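Local coordinates for antifreeze protein (Uncultured bacterium, PDB 6EIO) that probably binds ice crystals through two faces of a beta-solenoid, acting as an antifreeze protein, at residues S126-S131 against S153-T158. Numbering follows the deposited sequence. Where two conformers were deposited one is given.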
loop_
_atom_site.group_PDB
_atom_site.type_symbol
_atom_site.label_atom_id
_atom_site.label_comp_id
_atom_site.label_asym_id
_atom_site.label_seq_id
_atom_site.Cartn_x
_atom_site.Cartn_y
_atom_site.Cartn_z
ATOM N N SER A 126 7.534 -15.499 -3.201
ATOM C CA SER A 126 6.439 -15.874 -4.090
ATOM C C SER A 126 5.258 -14.941 -3.788
ATOM O O SER A 126 5.414 -13.890 -3.153
ATOM C CB SER A 126 6.141 -17.376 -3.931
ATOM O OG SER A 126 5.829 -17.689 -2.586
ATOM N N SER A 127 4.064 -15.319 -4.219
ATOM C CA SER A 127 2.920 -14.456 -3.983
ATOM C C SER A 127 2.554 -14.449 -2.500
ATOM O O SER A 127 2.689 -15.452 -1.788
ATOM C CB SER A 127 1.713 -14.917 -4.798
ATOM O OG SER A 127 1.883 -14.664 -6.185
ATOM N N LEU A 128 2.086 -13.281 -2.038
ATOM C CA LEU A 128 1.646 -13.086 -0.667
ATOM C C LEU A 128 0.153 -12.781 -0.708
ATOM O O LEU A 128 -0.303 -12.028 -1.575
ATOM C CB LEU A 128 2.405 -11.926 -0.017
ATOM C CG LEU A 128 2.304 -11.849 1.506
ATOM C CD1 LEU A 128 3.033 -13.008 2.163
ATOM C CD2 LEU A 128 2.872 -10.523 1.981
ATOM N N ALA A 129 -0.607 -13.372 0.212
ATOM C CA ALA A 129 -2.056 -13.252 0.156
ATOM C C ALA A 129 -2.635 -13.185 1.553
ATOM O O ALA A 129 -2.068 -13.716 2.494
ATOM C CB ALA A 129 -2.672 -14.442 -0.578
ATOM N N VAL A 130 -3.772 -12.529 1.674
ATOM C CA VAL A 130 -4.635 -12.708 2.828
ATOM C C VAL A 130 -5.859 -13.439 2.289
ATOM O O VAL A 130 -6.727 -12.832 1.657
ATOM C CB VAL A 130 -4.992 -11.379 3.507
ATOM C CG1 VAL A 130 -5.640 -11.646 4.841
ATOM C CG2 VAL A 130 -3.752 -10.492 3.666
ATOM N N SER A 131 -5.916 -14.763 2.497
ATOM C CA SER A 131 -6.970 -15.571 1.884
ATOM C C SER A 131 -7.989 -16.072 2.874
ATOM O O SER A 131 -9.162 -16.191 2.530
ATOM C CB SER A 131 -6.414 -16.769 1.092
ATOM O OG SER A 131 -5.885 -17.811 1.881
ATOM N N SER A 153 6.352 -11.301 -6.091
ATOM C CA SER A 153 5.318 -11.597 -7.058
ATOM C C SER A 153 4.120 -10.679 -6.792
ATOM O O SER A 153 4.273 -9.452 -6.712
ATOM C CB SER A 153 4.988 -13.093 -7.012
ATOM O OG SER A 153 4.119 -13.394 -8.079
ATOM N N THR A 154 2.936 -11.261 -6.679
ATOM C CA THR A 154 1.702 -10.526 -6.453
ATOM C C THR A 154 1.320 -10.475 -4.981
ATOM O O THR A 154 1.750 -11.289 -4.163
ATOM C CB THR A 154 0.556 -11.155 -7.257
ATOM O OG1 THR A 154 0.365 -12.495 -6.794
ATOM C CG2 THR A 154 0.824 -11.151 -8.751
ATOM N N LEU A 155 0.461 -9.499 -4.686
ATOM C CA LEU A 155 -0.176 -9.324 -3.384
ATOM C C LEU A 155 -1.684 -9.345 -3.608
ATOM O O LEU A 155 -2.187 -8.520 -4.375
ATOM C CB LEU A 155 0.236 -7.972 -2.787
ATOM C CG LEU A 155 -0.509 -7.548 -1.514
ATOM C CD1 LEU A 155 -0.309 -8.520 -0.368
ATOM C CD2 LEU A 155 -0.052 -6.142 -1.119
ATOM N N THR A 156 -2.406 -10.246 -2.941
ATOM C CA THR A 156 -3.839 -10.355 -3.170
ATOM C C THR A 156 -4.575 -10.620 -1.868
ATOM O O THR A 156 -4.020 -11.099 -0.878
ATOM C CB THR A 156 -4.204 -11.453 -4.166
ATOM O OG1 THR A 156 -3.816 -12.718 -3.632
ATOM C CG2 THR A 156 -3.554 -11.199 -5.502
ATOM N N THR A 157 -5.873 -10.302 -1.903
ATOM C CA THR A 157 -6.783 -10.671 -0.832
ATOM C C THR A 157 -8.065 -11.243 -1.434
ATOM O O THR A 157 -8.529 -10.817 -2.490
ATOM C CB THR A 157 -7.139 -9.484 0.080
ATOM O OG1 THR A 157 -7.834 -8.505 -0.686
ATOM C CG2 THR A 157 -5.888 -8.852 0.674
ATOM N N THR A 158 -8.673 -12.178 -0.715
ATOM C CA THR A 158 -10.032 -12.606 -1.031
ATOM C C THR A 158 -11.019 -11.598 -0.445
ATOM O O THR A 158 -10.663 -10.695 0.317
ATOM C CB THR A 158 -10.306 -14.001 -0.457
ATOM O OG1 THR A 158 -9.961 -13.963 0.916
ATOM C CG2 THR A 158 -9.527 -15.091 -1.163
HETATM O O HOH W 1 -1.007 -13.021 -4.212
#
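Leu128 and Val130 pair in parallel register with Leu155 and Thr157, the short strands 128-130 and 155-157 running 16° from parallel with their axes 4.7 Å apart at closest approach. Four backbone hydrogen bonds alternate between them: Leu128 N to Thr154 O (2.9 Å), Thr156 N to Leu128 O, Val130 N to Thr156 O, and Thr158 N to Val130 O. CA-H...O contacts supplement this ladder, the shortest from Ala129 CA to Thr156 O at 3.1 Å.

Hydroxyl chemistry dominates the face carrying Ala129 and Thr156. In the conformer described, Ser127 OG, anti to its own carbonyl carbon (chi1 -71°), meets Thr154 OG1 in a 2.7 Å hydrogen bond, which a second conformer makes doubtful. A water bonded to both Thr154 OG1 and Thr156 OG1 donates to Leu128 O at 2.9 Å, giving that carbonyl a second donor beside Thr156 N. At the far end Thr158 OG1 donates to Ser131 O over 2.9 Å, from 38° above the carbonyl plane. A valine in place of Thr158 would probably leave Ser131 O without this hydroxyl donor, and the chain at Ser131 less firmly tied to its neighbour.

The other face is largely apolar. Val130 and Thr157 run alongside each other with matching direction, Val130 CB 3.9 Å from Thr157 CG2, while Thr157 OG1 is hydrogen-bonded to Thr188 OG1 and Gly185 N. Leu128 and Leu155 approach more loosely, CB to CD1 4.4 Å, and both pack on Trp176 across the interior.

Such in-register stacking of successive coils is characteristic of the beta-solenoid of the Ice-binding-like family. Its chemistry implies a two-sided wall: mostly apolar groups face the inside, whereas the small hydroxyl side chains, already holding one ordered water, make a surface consistent with, though not proof of, contact with ice.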